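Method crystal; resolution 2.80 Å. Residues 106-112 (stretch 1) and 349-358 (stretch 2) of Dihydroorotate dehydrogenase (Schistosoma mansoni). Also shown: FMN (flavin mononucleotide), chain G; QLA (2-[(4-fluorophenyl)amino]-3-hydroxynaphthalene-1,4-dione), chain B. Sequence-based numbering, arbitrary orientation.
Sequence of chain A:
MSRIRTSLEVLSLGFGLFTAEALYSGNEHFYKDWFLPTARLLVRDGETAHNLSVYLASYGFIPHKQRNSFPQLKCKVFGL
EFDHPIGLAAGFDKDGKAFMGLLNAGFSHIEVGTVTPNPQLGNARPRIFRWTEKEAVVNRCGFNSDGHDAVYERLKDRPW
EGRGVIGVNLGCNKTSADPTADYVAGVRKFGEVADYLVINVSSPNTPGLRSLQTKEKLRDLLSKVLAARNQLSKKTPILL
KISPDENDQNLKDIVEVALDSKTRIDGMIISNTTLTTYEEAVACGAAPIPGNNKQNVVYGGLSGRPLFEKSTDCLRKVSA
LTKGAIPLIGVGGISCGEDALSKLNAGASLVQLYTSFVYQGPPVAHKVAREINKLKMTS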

ATOM      1  N   GLY A 106       0.066 -16.406   1.840  1.00 79.82           N
ATOM      2  CA  GLY A 106       0.524 -16.487   0.468  1.00 80.26           C
ATOM      3  C   GLY A 106       1.296 -15.274  -0.010  1.00 78.08           C
ATOM      4  O   GLY A 106       2.076 -15.371  -0.961  1.00 73.64           O
ATOM      5  N   PHE A 107       1.083 -14.126   0.628  1.00 80.84           N
ATOM      6  CA  PHE A 107       1.803 -12.918   0.247  1.00 72.39           C
ATOM      7  C   PHE A 107       3.281 -13.049   0.589  1.00 69.32           C
ATOM      8  O   PHE A 107       3.648 -13.573   1.643  1.00 76.80           O
ATOM      9  CB  PHE A 107       1.215 -11.695   0.949  1.00 63.68           C
ATOM     10  CG  PHE A 107      -0.159 -11.323   0.476  1.00 62.77           C
ATOM     11  CD1 PHE A 107      -0.346 -10.771  -0.780  1.00 62.65           C
ATOM     12  CD2 PHE A 107      -1.262 -11.507   1.292  1.00 68.42           C
ATOM     13  CE1 PHE A 107      -1.609 -10.420  -1.218  1.00 65.50           C
ATOM     14  CE2 PHE A 107      -2.528 -11.157   0.861  1.00 63.59           C
ATOM     15  CZ  PHE A 107      -2.701 -10.613  -0.396  1.00 63.00           C
ATOM     16  N   SER A 108       4.134 -12.564  -0.314  1.00 66.19           N
ATOM     17  CA  SER A 108       5.570 -12.623  -0.084  1.00 69.37           C
ATOM     18  C   SER A 108       6.070 -11.492   0.802  1.00 73.49           C
ATOM     19  O   SER A 108       7.126 -11.635   1.427  1.00 73.88           O
ATOM     20  CB  SER A 108       6.322 -12.597  -1.414  1.00 68.24           C
ATOM     21  OG  SER A 108       6.108 -11.372  -2.094  1.00 68.13           O
ATOM     22  N   HIS A 109       5.346 -10.377   0.867  1.00 66.70           N
ATOM     23  CA  HIS A 109       5.727  -9.290   1.755  1.00 65.49           C
ATOM     24  C   HIS A 109       4.484  -8.524   2.182  1.00 62.73           C
ATOM     25  O   HIS A 109       3.516  -8.406   1.426  1.00 57.25           O
ATOM     26  CB  HIS A 109       6.749  -8.348   1.103  1.00 62.20           C
ATOM     27  CG  HIS A 109       6.237  -7.635  -0.109  1.00 65.27           C
ATOM     28  ND1 HIS A 109       6.247  -8.201  -1.366  1.00 64.69           N
ATOM     29  CD2 HIS A 109       5.720  -6.393  -0.260  1.00 57.96           C
ATOM     30  CE1 HIS A 109       5.749  -7.341  -2.237  1.00 63.45           C
ATOM     31  NE2 HIS A 109       5.421  -6.237  -1.592  1.00 60.78           N
ATOM     32  N   ILE A 110       4.520  -8.017   3.412  1.00 68.01           N
ATOM     33  CA  ILE A 110       3.445  -7.214   3.980  1.00 65.72           C
ATOM     34  C   ILE A 110       4.000  -5.834   4.296  1.00 65.25           C
ATOM     35  O   ILE A 110       5.099  -5.708   4.846  1.00 68.37           O
ATOM     36  CB  ILE A 110       2.851  -7.862   5.249  1.00 74.25           C
ATOM     37  CG1 ILE A 110       2.530  -9.337   5.004  1.00 70.21           C
ATOM     38  CG2 ILE A 110       1.609  -7.111   5.703  1.00 66.10           C
ATOM     39  CD1 ILE A 110       1.504  -9.565   3.923  1.00 69.57           C
ATOM     40  N   GLU A 111       3.240  -4.802   3.949  1.00 63.56           N
ATOM     41  CA  GLU A 111       3.628  -3.418   4.198  1.00 61.53           C
ATOM     42  C   GLU A 111       2.783  -2.904   5.363  1.00 59.21           C
ATOM     43  O   GLU A 111       1.668  -2.416   5.177  1.00 59.72           O
ATOM     44  CB  GLU A 111       3.452  -2.568   2.942  1.00 65.34           C
ATOM     45  CG  GLU A 111       3.914  -1.127   3.086  1.00 68.35           C
ATOM     46  CD  GLU A 111       4.072  -0.434   1.745  1.00 74.82           C
ATOM     47  OE1 GLU A 111       4.694  -1.030   0.839  1.00 75.24           O
ATOM     48  OE2 GLU A 111       3.572   0.701   1.594  1.00 68.65           O
ATOM     49  N   VAL A 112       3.324  -3.031   6.574  1.00 62.08           N
ATOM     50  CA  VAL A 112       2.649  -2.520   7.760  1.00 63.01           C
ATOM     51  C   VAL A 112       2.591  -1.000   7.693  1.00 66.21           C
ATOM     52  O   VAL A 112       3.569  -0.338   7.324  1.00 69.14           O
ATOM     53  CB  VAL A 112       3.371  -2.997   9.033  1.00 63.13           C
ATOM     54  CG1 VAL A 112       2.678  -2.465  10.278  1.00 65.98           C
ATOM     55  CG2 VAL A 112       3.444  -4.515   9.067  1.00 62.28           C
ATOM     56  N   SER A 349       9.243  -4.039 -10.357  1.00 67.59           N
ATOM     57  CA  SER A 349       9.939  -5.219  -9.864  1.00 71.02           C
ATOM     58  C   SER A 349       9.141  -5.980  -8.816  1.00 63.56           C
ATOM     59  O   SER A 349       9.373  -7.179  -8.629  1.00 58.86           O
ATOM     60  CB  SER A 349      11.301  -4.829  -9.277  1.00 69.30           C
ATOM     61  OG  SER A 349      12.143  -4.274 -10.273  1.00 69.71           O
ATOM     62  N   LEU A 350       8.217  -5.309  -8.134  1.00 63.10           N
ATOM     63  CA  LEU A 350       7.301  -5.935  -7.195  1.00 59.37           C
ATOM     64  C   LEU A 350       5.895  -5.424  -7.472  1.00 62.00           C
ATOM     65  O   LEU A 350       5.704  -4.400  -8.132  1.00 63.76           O
ATOM     66  CB  LEU A 350       7.694  -5.645  -5.740  1.00 63.79           C
ATOM     67  CG  LEU A 350       9.031  -6.211  -5.259  1.00 67.33           C
ATOM     68  CD1 LEU A 350       9.334  -5.747  -3.842  1.00 62.51           C
ATOM     69  CD2 LEU A 350       9.028  -7.729  -5.337  1.00 56.19           C
ATOM     70  N   VAL A 351       4.902  -6.153  -6.962  1.00 59.26           N
ATOM     71  CA  VAL A 351       3.504  -5.770  -7.114  1.00 61.31           C
ATOM     72  C   VAL A 351       2.785  -5.972  -5.787  1.00 60.89           C
ATOM     73  O   VAL A 351       3.131  -6.856  -4.998  1.00 62.36           O
ATOM     74  CB  VAL A 351       2.800  -6.560  -8.241  1.00 64.28           C
ATOM     75  CG1 VAL A 351       3.353  -6.163  -9.603  1.00 61.40           C
ATOM     76  CG2 VAL A 351       2.938  -8.056  -8.018  1.00 64.01           C
ATOM     77  N   GLN A 352       1.779  -5.133  -5.544  1.00 64.74           N
ATOM     78  CA  GLN A 352       0.985  -5.192  -4.324  1.00 65.19           C
ATOM     79  C   GLN A 352      -0.489  -5.047  -4.674  1.00 66.64           C
ATOM     80  O   GLN A 352      -0.851  -4.541  -5.739  1.00 64.70           O
ATOM     81  CB  GLN A 352       1.397  -4.107  -3.320  1.00 63.02           C
ATOM     82  CG  GLN A 352       2.819  -4.234  -2.801  1.00 63.73           C
ATOM     83  CD  GLN A 352       3.231  -3.060  -1.932  1.00 64.59           C
ATOM     84  OE1 GLN A 352       2.462  -2.119  -1.734  1.00 65.37           O
ATOM     85  NE2 GLN A 352       4.451  -3.110  -1.411  1.00 63.93           N
ATOM     86  N   LEU A 353      -1.341  -5.499  -3.754  1.00 65.64           N
ATOM     87  CA  LEU A 353      -2.782  -5.444  -3.948  1.00 61.98           C
ATOM     88  C   LEU A 353      -3.457  -5.211  -2.604  1.00 64.87           C
ATOM     89  O   LEU A 353      -2.825  -5.270  -1.545  1.00 66.70           O
ATOM     90  CB  LEU A 353      -3.305  -6.723  -4.617  1.00 67.40           C
ATOM     91  CG  LEU A 353      -3.013  -8.071  -3.948  1.00 69.13           C
ATOM     92  CD1 LEU A 353      -4.105  -8.461  -2.957  1.00 65.96           C
ATOM     93  CD2 LEU A 353      -2.823  -9.160  -4.994  1.00 71.68           C
ATOM     94  N   TYR A 354      -4.761  -4.950  -2.659  0.89 71.44           N
ATOM     95  CA  TYR A 354      -5.545  -4.691  -1.458  0.89 69.69           C
ATOM     96  C   TYR A 354      -7.012  -5.009  -1.718  0.89 71.51           C
ATOM     97  O   TYR A 354      -7.593  -5.874  -1.058  0.89 79.93           O
ATOM     98  CB  TYR A 354      -5.381  -3.233  -1.017  0.89 65.50           C
ATOM     99  CG  TYR A 354      -5.916  -2.901   0.363  0.89 65.47           C
ATOM    100  CD1 TYR A 354      -5.071  -2.426   1.352  0.89 63.51           C
ATOM    101  CD2 TYR A 354      -7.266  -3.045   0.671  0.89 64.15           C
ATOM    102  CE1 TYR A 354      -5.548  -2.113   2.605  0.89 68.06           C
ATOM    103  CE2 TYR A 354      -7.749  -2.740   1.927  0.89 64.65           C
ATOM    104  CZ  TYR A 354      -6.885  -2.274   2.891  0.89 67.40           C
ATOM    105  OH  TYR A 354      -7.360  -1.963   4.144  0.89 68.57           O
ATOM    106  N   THR A 355      -7.614  -4.305  -2.679  1.00 71.15           N
ATOM    107  CA  THR A 355      -9.048  -4.439  -2.910  1.00 75.90           C
ATOM    108  C   THR A 355      -9.407  -5.831  -3.410  1.00 84.39           C
ATOM    109  O   THR A 355     -10.416  -6.408  -2.985  1.00 85.54           O
ATOM    110  CB  THR A 355      -9.520  -3.374  -3.898  1.00 76.13           C
ATOM    111  OG1 THR A 355      -9.215  -2.072  -3.383  1.00 75.81           O
ATOM    112  CG2 THR A 355     -11.016  -3.483  -4.124  1.00 83.27           C
ATOM    113  N   SER A 356      -8.597  -6.394  -4.310  1.00 78.63           N
ATOM    114  CA  SER A 356      -8.860  -7.746  -4.784  1.00 70.63           C
ATOM    115  C   SER A 356      -8.765  -8.772  -3.665  1.00 76.43           C
ATOM    116  O   SER A 356      -9.375  -9.841  -3.766  1.00 85.34           O
ATOM    117  CB  SER A 356      -7.897  -8.112  -5.912  1.00 76.92           C
ATOM    118  OG  SER A 356      -6.551  -7.961  -5.501  1.00 80.56           O
ATOM    119  N   PHE A 357      -8.016  -8.475  -2.600  1.00 78.83           N
ATOM    120  CA  PHE A 357      -8.021  -9.353  -1.437  1.00 84.59           C
ATOM    121  C   PHE A 357      -9.359  -9.302  -0.710  1.00 84.97           C
ATOM    122  O   PHE A 357      -9.762 -10.286  -0.081  1.00 92.53           O
ATOM    123  CB  PHE A 357      -6.880  -8.977  -0.490  1.00 85.17           C
ATOM    124  CG  PHE A 357      -6.796  -9.843   0.735  1.00 79.47           C
ATOM    125  CD1 PHE A 357      -7.348  -9.425   1.934  1.00 85.88           C
ATOM    126  CD2 PHE A 357      -6.162 -11.073   0.689  1.00 82.96           C
ATOM    127  CE1 PHE A 357      -7.272 -10.217   3.063  1.00 88.43           C
ATOM    128  CE2 PHE A 357      -6.082 -11.869   1.816  1.00 83.37           C
ATOM    129  CZ  PHE A 357      -6.637 -11.440   3.004  1.00 86.28           C
ATOM    130  N   VAL A 358     -10.063  -8.170  -0.790  1.00 81.21           N
ATOM    131  CA  VAL A 358     -11.380  -8.067  -0.172  1.00 87.11           C
ATOM    132  C   VAL A 358     -12.401  -8.893  -0.947  1.00 86.34           C
ATOM    133  O   VAL A 358     -13.241  -9.582  -0.356  1.00 83.62           O
ATOM    134  CB  VAL A 358     -11.806  -6.590  -0.069  1.00 83.48           C
ATOM    135  CG1 VAL A 358     -13.260  -6.479   0.362  1.00 84.76           C
ATOM    136  CG2 VAL A 358     -10.900  -5.841   0.894  1.00 87.05           C
TER
HETATM  137  N1  FMN G 406      -1.978   3.286   1.370  1.00 62.89           N
HETATM  138  C2  FMN G 406      -0.992   3.769   2.208  1.00 63.97           C
HETATM  139  O2  FMN G 406       0.104   4.085   1.750  1.00 66.61           O
HETATM  140  N3  FMN G 406      -1.233   3.896   3.561  1.00 63.65           N
HETATM  141  C4  FMN G 406      -2.460   3.543   4.083  1.00 66.89           C
HETATM  142  O4  FMN G 406      -2.674   3.657   5.289  1.00 71.92           O
HETATM  143  C4A FMN G 406      -3.456   3.058   3.242  1.00 67.59           C
HETATM  144  N5  FMN G 406      -4.685   2.704   3.758  1.00 71.86           N
HETATM  145  C5A FMN G 406      -5.670   2.219   2.924  1.00 68.53           C
HETATM  146  C6  FMN G 406      -6.907   1.862   3.452  1.00 68.04           C
HETATM  147  C7  FMN G 406      -7.906   1.376   2.618  1.00 71.85           C
HETATM  148  C7M FMN G 406      -9.239   0.994   3.193  1.00 65.21           C
HETATM  149  C8  FMN G 406      -7.668   1.244   1.253  1.00 70.52           C
HETATM  150  C8M FMN G 406      -8.745   0.718   0.351  1.00 66.45           C
HETATM  151  C9  FMN G 406      -6.431   1.602   0.727  1.00 68.68           C
HETATM  152  C9A FMN G 406      -5.428   2.089   1.559  1.00 67.00           C
HETATM  153  N10 FMN G 406      -4.192   2.444   1.044  1.00 62.85           N
HETATM  154  C10 FMN G 406      -3.210   2.930   1.882  1.00 66.33           C
HETATM  155  C1' FMN G 406      -3.906   2.320  -0.422  1.00 59.89           C
HETATM  156  C2' FMN G 406      -3.385   0.926  -0.750  1.00 63.65           C
HETATM  157  O2' FMN G 406      -2.268   0.630   0.057  1.00 62.34           O
HETATM  158  C3' FMN G 406      -2.974   0.829  -2.213  1.00 72.08           C
HETATM  159  O3' FMN G 406      -2.089   1.883  -2.524  1.00 74.71           O
HETATM  160  C4' FMN G 406      -4.170   0.881  -3.157  1.00 69.47           C
HETATM  161  O4' FMN G 406      -5.348   0.468  -2.497  1.00 68.50           O
HETATM  162  C5' FMN G 406      -3.901  -0.045  -4.331  1.00 67.71           C
HETATM  163  O5' FMN G 406      -5.065  -0.237  -5.094  1.00 79.66           O
HETATM  164  P   FMN G 406      -5.709  -1.709  -5.157  1.00 68.19           P
HETATM  165  O1P FMN G 406      -6.893  -1.663  -6.090  1.00 73.45           O
HETATM  166  O2P FMN G 406      -4.686  -2.711  -5.637  1.00 73.82           O
HETATM  167  O3P FMN G 406      -6.183  -2.084  -3.776  1.00 60.82           O
HETATM  168  C1  QLA B 401     -11.651  -5.730   4.630  1.00 96.31           C
HETATM  169  O1  QLA B 401     -10.535  -5.433   5.021  1.00108.32           O
HETATM  170  C2  QLA B 401     -12.156  -7.113   4.884  1.00 97.57           C
HETATM  171  O2  QLA B 401     -11.369  -7.900   5.604  1.00105.98           O
HETATM  172  C3  QLA B 401     -13.403  -7.521   4.355  1.00 99.49           C
HETATM  173  O3  QLA B 401     -15.483  -6.838   3.405  1.00 95.28           O
HETATM  174  C4  QLA B 401     -12.908  -9.954   4.221  1.00106.55           C
HETATM  175  C5  QLA B 401     -11.814  -9.886   3.371  1.00109.77           C
HETATM  176  C6  QLA B 401     -10.977 -10.977   3.207  1.00112.64           C
HETATM  177  C7  QLA B 401     -11.246 -12.115   3.914  1.00115.03           C
HETATM  178  C8  QLA B 401     -12.305 -12.220   4.771  1.00114.93           C
HETATM  179  C9  QLA B 401     -13.140 -11.125   4.929  1.00109.94           C
HETATM  180  C10 QLA B 401     -14.317  -6.498   3.737  1.00100.88           C
HETATM  181  C11 QLA B 401     -13.800  -5.136   3.503  1.00102.19           C
HETATM  182  C12 QLA B 401     -14.599  -4.213   2.841  1.00102.87           C
HETATM  183  C13 QLA B 401     -14.131  -2.936   2.605  1.00113.52           C
HETATM  184  C14 QLA B 401     -12.859  -2.568   3.028  1.00102.29           C
HETATM  185  C15 QLA B 401     -12.058  -3.476   3.686  1.00 94.45           C
HETATM  186  C16 QLA B 401     -12.520  -4.767   3.925  1.00100.34           C
HETATM  187  F1  QLA B 401     -10.424 -13.188   3.757  1.00119.30           F
HETATM  188  N1  QLA B 401     -13.756  -8.823   4.395  1.00101.15           N

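The two stretches, at least 241 residues apart in sequence wherever they touch, meet mainly through side chains: a small buried contact of 337 Å², both sides summed, in which one glutamine amide bridges two polar acceptors beside an apolar cluster built around Phe107.

The backbones stand too far apart to pair. Strand 109-112 and strand 350-353 approach no closer than 9.1 Å between axes, their N-to-C directions differ by 61°, and the nearest CA atoms in register, those of His109 and Gln352, are 8.7 Å apart. No backbone hydrogen bond crosses the gap, so side chains must span it.

Polar bridging falls to Gln352. Its CA-to-CB bond points sideways, but with chi1 at m and chi2 at t the chain extends until its amide comes near stretch 1. There Gln352 NE2 donates to His109 NE2 at 3.3 Å, with an N-H...acceptor angle of 150°, and to Glu111 OE1 at 3.1 Å, with an angle of 155°. A primary amide suits the position because its nitrogen carries two hydrogens and can serve both acceptors at once. His109 and Glu111 alternate with Ile110 along their strand, and this alternation points the CA-to-CB bonds of both toward stretch 2, while that of Ile110 points away.

The histidine is held from its other nitrogen as well. His109 ND1 donates to Ser108 OG at 3.3 Å and 149°, which is consistent with a proton on ND1 and leaves NE2 free to accept from the glutamine. The amide nitrogen lies at the edge of the imidazole, near its plane, as expected for a bond to a ring nitrogen. His109 CE1 also lies 3.8 Å from Val351 O and 4.2 Å from Leu350 CD1, so the same ring packs along the strand before Gln352. Glu111, although buried, has both carboxylate oxygens hydrogen-bonded elsewhere in the structure.

The apolar part centres on Phe107, which has 75 Å² covered by stretch 2, almost the same as the 76 Å² of His109. Its CA-to-CB bond points toward the other stretch, and its ring edge meets two partners: Phe107 CE1 lies 3.6 Å from Leu353 CD1, and Phe107 CE2 lies 3.6 Å from Phe357 CD2. Leu353 starts sideways, yet its end comes nearer, and chi1 and chi2 both at p place CD1 against the phenyl edge. The two aromatic rings meet obliquely, with centroids 5.6 Å apart and planes at 53°. A flat, wide side chain suits this place, since the one ring reaches both the strand residue Leu353 and the helical residue Phe357.

Beyond the contact, stretch 2 also lines the ligands. Thr355 N and Thr355 OG1 donate to FMN O3P at 2.9 and 3.1 Å, and Val358 CG1 lies 3.5 Å from QLA C11. Phe357 packs its ring against Phe107, and its carbonyl oxygen, Phe357 O, sits 3.6 Å from QLA C6.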